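Local coordinates for Glyoxalase/bleomycin resistance protein/dioxygenase (Nostoc punctiforme PCC 73102, PDB 3KOL), which binds cobalt ions in the crystal and may act as a metal-dependent lyase or dioxygenase of the glyoxalase type, at residues A[37-46]-A[65-75]; A[116-125]-A[134-142]. All coordinates share one frame; numbering follows the deposited sequence.

Interaction 1: residues A[37-46]-A[65-75]. With CO (cobalt (II) ion), chain B.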
loop_
_atom_site.group_PDB
_atom_site.type_symbol
_atom_site.label_atom_id
_atom_site.label_comp_id
_atom_site.label_asym_id
_atom_site.label_seq_id
_atom_site.Cartn_x
_atom_site.Cartn_y
_atom_site.Cartn_z
ATOM N N TYR A 37 -1.427 -4.387 14.067
ATOM C CA TYR A 37 -0.360 -4.771 13.147
ATOM C C TYR A 37 0.829 -5.494 13.765
ATOM O O TYR A 37 1.327 -6.460 13.195
ATOM C CB TYR A 37 0.133 -3.535 12.383
ATOM C CG TYR A 37 -0.897 -3.003 11.407
ATOM C CD1 TYR A 37 -1.200 -3.701 10.240
ATOM C CD2 TYR A 37 -1.595 -1.827 11.670
ATOM C CE1 TYR A 37 -2.177 -3.244 9.354
ATOM C CE2 TYR A 37 -2.581 -1.358 10.795
ATOM C CZ TYR A 37 -2.863 -2.072 9.638
ATOM O OH TYR A 37 -3.837 -1.613 8.776
ATOM N N GLY A 38 1.283 -5.033 14.927
ATOM C CA GLY A 38 2.433 -5.663 15.557
ATOM C C GLY A 38 2.142 -6.878 16.421
ATOM O O GLY A 38 2.767 -7.931 16.264
ATOM N N THR A 39 1.190 -6.751 17.334
ATOM C CA THR A 39 0.879 -7.853 18.234
ATOM C C THR A 39 0.052 -8.974 17.622
ATOM O O THR A 39 0.442 -10.147 17.675
ATOM C CB THR A 39 0.181 -7.329 19.499
ATOM O OG1 THR A 39 1.039 -6.374 20.142
ATOM C CG2 THR A 39 -0.110 -8.473 20.471
ATOM N N ILE A 40 -1.089 -8.628 17.042
ATOM C CA ILE A 40 -1.953 -9.640 16.442
ATOM C C ILE A 40 -1.436 -10.177 15.109
ATOM O O ILE A 40 -1.292 -11.385 14.948
ATOM C CB ILE A 40 -3.378 -9.101 16.248
ATOM C CG1 ILE A 40 -3.987 -8.757 17.611
ATOM C CG2 ILE A 40 -4.234 -10.137 15.520
ATOM C CD1 ILE A 40 -5.303 -8.001 17.540
ATOM N N LEU A 41 -1.146 -9.292 14.158
ATOM C CA LEU A 41 -0.656 -9.744 12.857
ATOM C C LEU A 41 0.825 -10.139 12.866
ATOM O O LEU A 41 1.338 -10.683 11.887
ATOM C CB LEU A 41 -0.912 -8.674 11.793
ATOM C CG LEU A 41 -2.385 -8.317 11.545
ATOM C CD1 LEU A 41 -2.482 -7.481 10.291
ATOM C CD2 LEU A 41 -3.220 -9.578 11.384
ATOM N N GLY A 42 1.509 -9.854 13.969
ATOM C CA GLY A 42 2.908 -10.231 14.097
ATOM C C GLY A 42 3.980 -9.512 13.294
ATOM O O GLY A 42 5.100 -10.012 13.204
ATOM N N LEU A 43 3.675 -8.356 12.710
ATOM C CA LEU A 43 4.701 -7.637 11.950
ATOM C C LEU A 43 5.779 -7.114 12.899
ATOM O O LEU A 43 5.480 -6.555 13.958
ATOM C CB LEU A 43 4.090 -6.479 11.153
ATOM C CG LEU A 43 3.082 -6.900 10.075
ATOM C CD1 LEU A 43 2.470 -5.662 9.424
ATOM C CD2 LEU A 43 3.784 -7.760 9.023
ATOM N N HIS A 44 7.039 -7.310 12.522
ATOM C CA HIS A 44 8.149 -6.867 13.357
ATOM C C HIS A 44 8.265 -5.346 13.352
ATOM O O HIS A 44 8.178 -4.706 12.305
ATOM C CB HIS A 44 9.459 -7.489 12.878
ATOM C CG HIS A 44 10.570 -7.378 13.877
ATOM N ND1 HIS A 44 10.498 -7.948 15.131
ATOM C CD2 HIS A 44 11.764 -6.740 13.823
ATOM C CE1 HIS A 44 11.598 -7.664 15.806
ATOM N NE2 HIS A 44 12.383 -6.933 15.036
ATOM N N GLU A 45 8.467 -4.771 14.531
ATOM C CA GLU A 45 8.568 -3.326 14.652
ATOM C C GLU A 45 10.014 -2.839 14.597
ATOM O O GLU A 45 10.925 -3.521 15.059
ATOM C CB GLU A 45 7.920 -2.897 15.969
ATOM C CG GLU A 45 8.000 -1.416 16.277
ATOM C CD GLU A 45 7.147 -1.042 17.470
ATOM O OE1 GLU A 45 7.154 -1.800 18.466
ATOM O OE2 GLU A 45 6.473 0.009 17.412
ATOM N N LEU A 46 10.225 -1.670 14.003
ATOM C CA LEU A 46 11.562 -1.091 13.939
ATOM C C LEU A 46 11.746 -0.235 15.187
ATOM O O LEU A 46 10.837 0.491 15.587
ATOM C CB LEU A 46 11.721 -0.202 12.701
ATOM C CG LEU A 46 11.565 -0.846 11.324
ATOM C CD1 LEU A 46 11.771 0.205 10.240
ATOM C CD2 LEU A 46 12.579 -1.962 11.175
ATOM N N ALA A 65 5.095 4.985 14.005
ATOM C CA ALA A 65 5.528 3.618 14.254
ATOM C C ALA A 65 5.846 2.992 12.900
ATOM O O ALA A 65 5.178 3.277 11.908
ATOM C CB ALA A 65 4.427 2.830 14.960
ATOM N N ASN A 66 6.877 2.155 12.863
ATOM C CA ASN A 66 7.293 1.493 11.634
ATOM C C ASN A 66 7.329 -0.014 11.856
ATOM O O ASN A 66 7.949 -0.490 12.806
ATOM C CB ASN A 66 8.700 1.956 11.225
ATOM C CG ASN A 66 8.711 3.319 10.544
ATOM O OD1 ASN A 66 7.912 4.197 10.852
ATOM N ND2 ASN A 66 9.650 3.502 9.621
ATOM N N PHE A 67 6.663 -0.754 10.979
ATOM C CA PHE A 67 6.638 -2.212 11.038
ATOM C C PHE A 67 7.167 -2.692 9.705
ATOM O O PHE A 67 7.100 -1.965 8.711
ATOM C CB PHE A 67 5.212 -2.721 11.265
ATOM C CG PHE A 67 4.678 -2.410 12.631
ATOM C CD1 PHE A 67 4.973 -3.234 13.711
ATOM C CD2 PHE A 67 3.933 -1.256 12.853
ATOM C CE1 PHE A 67 4.536 -2.912 14.995
ATOM C CE2 PHE A 67 3.493 -0.926 14.129
ATOM C CZ PHE A 67 3.797 -1.756 15.204
ATOM N N ILE A 68 7.709 -3.902 9.673
ATOM C CA ILE A 68 8.256 -4.432 8.430
ATOM C C ILE A 68 7.927 -5.896 8.200
ATOM O O ILE A 68 7.690 -6.650 9.144
ATOM C CB ILE A 68 9.782 -4.337 8.409
ATOM C CG1 ILE A 68 10.363 -5.184 9.546
ATOM C CG2 ILE A 68 10.216 -2.897 8.543
ATOM C CD1 ILE A 68 11.808 -5.558 9.365
ATOM N N THR A 69 7.895 -6.293 6.933
ATOM C CA THR A 69 7.675 -7.686 6.597
ATOM C C THR A 69 9.105 -8.221 6.501
ATOM O O THR A 69 10.054 -7.446 6.338
ATOM C CB THR A 69 6.926 -7.850 5.253
ATOM O OG1 THR A 69 7.518 -7.004 4.263
ATOM C CG2 THR A 69 5.452 -7.471 5.414
ATOM N N PRO A 70 9.291 -9.543 6.610
ATOM C CA PRO A 70 10.657 -10.066 6.531
ATOM C C PRO A 70 11.439 -9.743 5.260
ATOM O O PRO A 70 12.668 -9.798 5.265
ATOM C CB PRO A 70 10.467 -11.570 6.756
ATOM C CG PRO A 70 9.091 -11.818 6.268
ATOM C CD PRO A 70 8.320 -10.634 6.792
ATOM N N ASP A 71 10.746 -9.400 4.179
ATOM C CA ASP A 71 11.438 -9.059 2.939
ATOM C C ASP A 71 11.804 -7.567 2.886
ATOM O O ASP A 71 12.311 -7.076 1.875
ATOM C CB ASP A 71 10.590 -9.456 1.723
ATOM C CG ASP A 71 9.307 -8.671 1.626
ATOM O OD1 ASP A 71 8.931 -8.029 2.624
ATOM O OD2 ASP A 71 8.672 -8.705 0.552
ATOM N N GLY A 72 11.539 -6.848 3.975
ATOM C CA GLY A 72 11.906 -5.441 4.032
ATOM C C GLY A 72 10.879 -4.348 3.780
ATOM O O GLY A 72 11.165 -3.181 4.044
ATOM N N THR A 73 9.701 -4.689 3.270
ATOM C CA THR A 73 8.679 -3.671 3.021
ATOM C C THR A 73 8.229 -3.062 4.343
ATOM O O THR A 73 7.965 -3.775 5.317
ATOM C CB THR A 73 7.451 -4.256 2.298
ATOM O OG1 THR A 73 7.873 -4.918 1.104
ATOM C CG2 THR A 73 6.473 -3.147 1.921
ATOM N N ILE A 74 8.130 -1.738 4.368
ATOM C CA ILE A 74 7.744 -1.030 5.576
ATOM C C ILE A 74 6.309 -0.534 5.595
ATOM O O ILE A 74 5.779 -0.074 4.583
ATOM C CB ILE A 74 8.660 0.194 5.811
ATOM C CG1 ILE A 74 10.111 -0.268 5.948
ATOM C CG2 ILE A 74 8.216 0.945 7.071
ATOM C CD1 ILE A 74 11.132 0.865 5.917
ATOM N N LEU A 75 5.689 -0.635 6.766
ATOM C CA LEU A 75 4.335 -0.138 6.980
ATOM C C LEU A 75 4.518 0.987 7.991
ATOM O O LEU A 75 4.915 0.741 9.132
ATOM C CB LEU A 75 3.430 -1.223 7.582
ATOM C CG LEU A 75 2.025 -0.758 7.987
ATOM C CD1 LEU A 75 1.252 -0.337 6.746
ATOM C CD2 LEU A 75 1.285 -1.884 8.716
HETATM CO CO CO B . 14.126 -5.958 15.598
HETATM O O HOH W 1 7.652 -9.013 10.353
HETATM O O HOH W 2 8.734 2.145 14.788
HETATM O O HOH W 3 14.939 -7.592 16.468
HETATM O O HOH W 4 15.956 -5.011 15.982
#
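Phe67 lays one ring face against Gly38 N and Tyr37 CB of helix 30-40, where the βαβββ module of the vicinal oxygen chelate fold brings its helix and short edge strand 44-45 against strand 64-68. Packing is tight on this inner side. Phe67 CE1 lies 3.5 Å from Gly38 CA, where glycine lets the ring come close to the helix backbone, and the Leu43 carbonyl oxygen meets the ring edge near its plane. Next to this, Leu75 CD2 sits over one face of Tyr37 in a CH-pi contact, 3.7 Å from the ring centroid.

Two backbone hydrogen bonds, Ile68 N to His44 O and Leu46 N to Asn66 O, both 2.8 Å, join the antiparallel strands. The outer side is looser. Glu45 CB approaches the Phe67 ring obliquely; beyond CG the chain runs extended past the ring, its carboxylate plane 14° from the ring plane, and Glu45 OE1 makes a salt bridge with Arg34. Leu46 crosses Ile68 at about a right angle, its CD2 3.7 Å from Ile68 CG2. Water replaces direct bonding at both ends of the pairing: one molecule links His44 N with Ile68 O, another Leu46 O with Asn66 N. His44 is exposed; with CG anti to the backbone N (chi1 -165°), its ring reaches outward, and His44 NE2 binds a cobalt ion at 2.1 Å beside two water ligands.

Interaction 2: residues A[116-125]-A[134-142]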
loop_
_atom_site.group_PDB
_atom_site.type_symbol
_atom_site.label_atom_id
_atom_site.label_comp_id
_atom_site.label_asym_id
_atom_site.label_seq_id
_atom_site.Cartn_x
_atom_site.Cartn_y
_atom_site.Cartn_z
ATOM N N ILE A 116 -7.503 -14.315 13.805
ATOM C CA ILE A 116 -8.473 -13.239 13.622
ATOM C C ILE A 116 -9.701 -13.498 14.496
ATOM O O ILE A 116 -10.247 -12.580 15.117
ATOM C CB ILE A 116 -8.915 -13.148 12.148
ATOM C CG1 ILE A 116 -7.730 -12.701 11.285
ATOM C CG2 ILE A 116 -10.093 -12.194 12.012
ATOM C CD1 ILE A 116 -7.982 -12.824 9.790
ATOM N N GLY A 117 -10.125 -14.756 14.538
ATOM C CA GLY A 117 -11.283 -15.125 15.335
ATOM C C GLY A 117 -11.045 -15.008 16.832
ATOM O O GLY A 117 -11.861 -14.433 17.551
ATOM N N GLU A 118 -9.930 -15.553 17.310
ATOM C CA GLU A 118 -9.628 -15.494 18.736
ATOM C C GLU A 118 -9.466 -14.067 19.236
ATOM O O GLU A 118 -9.686 -13.788 20.418
ATOM C CB GLU A 118 -8.368 -16.302 19.053
ATOM C CG GLU A 118 -8.627 -17.792 19.157
ATOM C CD GLU A 118 -7.407 -18.578 19.575
ATOM O OE1 GLU A 118 -6.687 -18.122 20.489
ATOM O OE2 GLU A 118 -7.176 -19.663 19.001
ATOM N N ASN A 119 -9.089 -13.158 18.340
ATOM C CA ASN A 119 -8.910 -11.760 18.715
ATOM C C ASN A 119 -10.152 -10.932 18.415
ATOM O O ASN A 119 -10.121 -9.700 18.423
ATOM C CB ASN A 119 -7.684 -11.186 18.007
ATOM C CG ASN A 119 -6.395 -11.599 18.684
ATOM O OD1 ASN A 119 -6.006 -11.021 19.702
ATOM N ND2 ASN A 119 -5.743 -12.620 18.146
ATOM N N LYS A 120 -11.244 -11.637 18.146
ATOM C CA LYS A 120 -12.532 -11.024 17.863
ATOM C C LYS A 120 -12.512 -9.922 16.812
ATOM O O LYS A 120 -13.157 -8.881 16.964
ATOM C CB LYS A 120 -13.151 -10.514 19.169
ATOM C CG LYS A 120 -13.348 -11.619 20.200
ATOM C CD LYS A 120 -14.068 -11.121 21.445
ATOM C CE LYS A 120 -14.283 -12.248 22.442
ATOM N NZ LYS A 120 -12.998 -12.853 22.890
ATOM N N ILE A 121 -11.763 -10.155 15.741
ATOM C CA ILE A 121 -11.705 -9.198 14.646
ATOM C C ILE A 121 -12.755 -9.663 13.633
ATOM O O ILE A 121 -12.720 -10.804 13.169
ATOM C CB ILE A 121 -10.309 -9.173 13.986
ATOM C CG1 ILE A 121 -9.284 -8.575 14.961
ATOM C CG2 ILE A 121 -10.358 -8.368 12.694
ATOM C CD1 ILE A 121 -7.851 -8.615 14.458
ATOM N N ALA A 122 -13.698 -8.784 13.308
ATOM C CA ALA A 122 -14.761 -9.123 12.369
ATOM C C ALA A 122 -14.210 -9.338 10.965
ATOM O O ALA A 122 -13.365 -8.579 10.495
ATOM C CB ALA A 122 -15.817 -8.020 12.354
ATOM N N ILE A 123 -14.688 -10.385 10.304
ATOM C CA ILE A 123 -14.246 -10.694 8.953
ATOM C C ILE A 123 -15.194 -10.057 7.944
ATOM O O ILE A 123 -16.387 -10.369 7.919
ATOM C CB ILE A 123 -14.187 -12.220 8.732
ATOM C CG1 ILE A 123 -13.080 -12.819 9.607
ATOM C CG2 ILE A 123 -13.941 -12.534 7.261
ATOM C CD1 ILE A 123 -12.926 -14.318 9.478
ATOM N N ALA A 124 -14.654 -9.152 7.128
ATOM C CA ALA A 124 -15.425 -8.451 6.109
ATOM C C ALA A 124 -15.858 -9.393 4.995
ATOM O O ALA A 124 -16.982 -9.315 4.505
ATOM C CB ALA A 124 -14.607 -7.311 5.529
ATOM N N HIS A 125 -14.955 -10.273 4.584
ATOM C CA HIS A 125 -15.264 -11.236 3.536
ATOM C C HIS A 125 -14.389 -12.473 3.662
ATOM O O HIS A 125 -13.228 -12.388 4.066
ATOM C CB HIS A 125 -15.074 -10.612 2.150
ATOM C CG HIS A 125 -15.357 -11.556 1.022
ATOM N ND1 HIS A 125 -16.578 -12.179 0.863
ATOM C CD2 HIS A 125 -14.573 -11.998 0.010
ATOM C CE1 HIS A 125 -16.533 -12.964 -0.199
ATOM N NE2 HIS A 125 -15.327 -12.874 -0.735
ATOM N N ARG A 134 -6.179 -18.830 -1.419
ATOM C CA ARG A 134 -7.142 -18.607 -0.347
ATOM C C ARG A 134 -7.012 -17.174 0.163
ATOM O O ARG A 134 -5.933 -16.583 0.088
ATOM C CB ARG A 134 -6.883 -19.596 0.797
ATOM C CG ARG A 134 -6.774 -21.036 0.335
ATOM C CD ARG A 134 -6.459 -21.971 1.491
ATOM N NE ARG A 134 -7.591 -22.124 2.402
ATOM C CZ ARG A 134 -7.508 -22.711 3.593
ATOM N NH1 ARG A 134 -6.344 -23.192 4.011
ATOM N NH2 ARG A 134 -8.583 -22.820 4.364
ATOM N N GLY A 135 -8.104 -16.622 0.678
ATOM C CA GLY A 135 -8.047 -15.266 1.181
ATOM C C GLY A 135 -9.097 -14.931 2.216
ATOM O O GLY A 135 -10.165 -15.541 2.266
ATOM N N VAL A 136 -8.778 -13.963 3.066
ATOM C CA VAL A 136 -9.697 -13.505 4.096
ATOM C C VAL A 136 -9.479 -12.001 4.233
ATOM O O VAL A 136 -8.338 -11.527 4.209
ATOM C CB VAL A 136 -9.440 -14.224 5.440
ATOM C CG1 VAL A 136 -8.051 -13.895 5.959
ATOM C CG2 VAL A 136 -10.506 -13.828 6.457
ATOM N N TYR A 137 -10.573 -11.255 4.348
ATOM C CA TYR A 137 -10.523 -9.798 4.453
ATOM C C TYR A 137 -11.123 -9.306 5.760
ATOM O O TYR A 137 -12.129 -9.835 6.233
ATOM C CB TYR A 137 -11.301 -9.161 3.297
ATOM C CG TYR A 137 -10.866 -9.616 1.930
ATOM C CD1 TYR A 137 -10.083 -8.797 1.115
ATOM C CD2 TYR A 137 -11.238 -10.869 1.444
ATOM C CE1 TYR A 137 -9.685 -9.217 -0.150
ATOM C CE2 TYR A 137 -10.844 -11.298 0.183
ATOM C CZ TYR A 137 -10.073 -10.469 -0.609
ATOM O OH TYR A 137 -9.704 -10.886 -1.866
ATOM N N PHE A 138 -10.510 -8.275 6.324
ATOM C CA PHE A 138 -10.969 -7.697 7.578
ATOM C C PHE A 138 -10.463 -6.263 7.674
ATOM O O PHE A 138 -9.468 -5.905 7.047
ATOM C CB PHE A 138 -10.458 -8.538 8.753
ATOM C CG PHE A 138 -8.986 -8.846 8.683
ATOM C CD1 PHE A 138 -8.065 -8.076 9.383
ATOM C CD2 PHE A 138 -8.523 -9.897 7.896
ATOM C CE1 PHE A 138 -6.701 -8.346 9.304
ATOM C CE2 PHE A 138 -7.160 -10.177 7.805
ATOM C CZ PHE A 138 -6.247 -9.398 8.513
ATOM N N TYR A 139 -11.158 -5.444 8.453
ATOM C CA TYR A 139 -10.791 -4.040 8.625
ATOM C C TYR A 139 -9.870 -3.821 9.819
ATOM O O TYR A 139 -9.961 -4.538 10.821
ATOM C CB TYR A 139 -12.053 -3.199 8.819
ATOM C CG TYR A 139 -12.995 -3.236 7.643
ATOM C CD1 TYR A 139 -12.636 -2.660 6.426
ATOM C CD2 TYR A 139 -14.244 -3.856 7.737
ATOM C CE1 TYR A 139 -13.490 -2.698 5.333
ATOM C CE2 TYR A 139 -15.109 -3.899 6.645
ATOM C CZ TYR A 139 -14.721 -3.316 5.447
ATOM O OH TYR A 139 -15.550 -3.348 4.352
ATOM N N ASP A 140 -8.982 -2.831 9.707
ATOM C CA ASP A 140 -8.075 -2.497 10.801
ATOM C C ASP A 140 -8.837 -1.516 11.693
ATOM O O ASP A 140 -9.970 -1.152 11.369
ATOM C CB ASP A 140 -6.747 -1.912 10.264
ATOM C CG ASP A 140 -6.837 -0.441 9.853
ATOM O OD1 ASP A 140 -7.934 0.159 9.836
ATOM O OD2 ASP A 140 -5.769 0.123 9.532
ATOM N N PRO A 141 -8.249 -1.090 12.828
ATOM C CA PRO A 141 -8.919 -0.158 13.746
ATOM C C PRO A 141 -9.544 1.104 13.152
ATOM O O PRO A 141 -10.501 1.643 13.715
ATOM C CB PRO A 141 -7.823 0.172 14.759
ATOM C CG PRO A 141 -7.049 -1.105 14.822
ATOM C CD PRO A 141 -6.928 -1.473 13.357
ATOM N N ASP A 142 -9.012 1.578 12.028
ATOM C CA ASP A 142 -9.528 2.791 11.399
ATOM C C ASP A 142 -10.497 2.518 10.258
ATOM O O ASP A 142 -11.073 3.447 9.693
ATOM C CB ASP A 142 -8.368 3.648 10.885
ATOM C CG ASP A 142 -7.548 4.244 12.011
ATOM O OD1 ASP A 142 -8.044 5.184 12.665
ATOM O OD2 ASP A 142 -6.417 3.768 12.252
#
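His125 and Tyr137 pair across the beta hairpin of strands 123-129 and 134-139, and backbone hydrogen bonds set their register. Tyr137 N gives a straight bond to His125 O, 2.9 Å long and in the carbonyl plane. The return side is irregular: Ala124 and His125 both face Tyr137 in a classic beta bulge, so Tyr137 O receives two weak bonds, a short but bent one from Ala124 N (2.8 Å, 127°) and a long one from His125 N (3.3 Å).

Ring contacts occupy one face of the hairpin. The His125 and Tyr137 side chains run side by side, their rings inclined at 38° in an oblique pair, with Tyr137 CE2 at the imidazole edge and His125 O in plane at the tyrosine edge. Two residues further along strand 134-139, the ring of Tyr139 is met obliquely by a methyl group, Ala124 CB, 3.6 Å from Tyr139 CE2.

Apolar contacts fill the helix side. Phe138, its CG placed between the backbone N and the carbonyl carbon (chi1 49°), presents CE2 to Ile116 CD1 at 3.4 Å, while Ile116 CG1 lies over one ring face. Ile121 CG2 touches Phe138 CB, and Ile116 CD1 also reaches Val136 CG1. Ile123 crosses Val136 at about a right angle, its CG2 3.8 Å from Val136 CG2.

A Schellman motif with Lys120 as C-prime residue ends helix 109-118 and leads the chain into outer strand 123-129. In the sheet, strand 134-139 lies between 123-129 and 145-150; Phe138 packs on Ile148 of the latter, and Tyr137 touches its cobalt ligand Glu147.

In the fold
Interaction 1 closes before interaction 2 opens along the chain, and their centres lie about 18 Å apart. Each belongs to its own four-stranded mixed sheet, with the same 1-4-3-2 order: strands 44-45 and 64-68 at one margin of the first, 123-129 and 134-139 at the matching margin of the second. This repetition reflects the paired βαβββ modules of the vicinal oxygen chelate fold. The modules meet where Tyr37 OH lies 2.7 Å from Asp140 OD2, a probable hydrogen bond, and where Ile40 packs on Ile121. Both contacts also touch the second subunit. The cobalt on His44 is distinct from the His99–Glu147 site, which lies near Tyr137 of interaction 2.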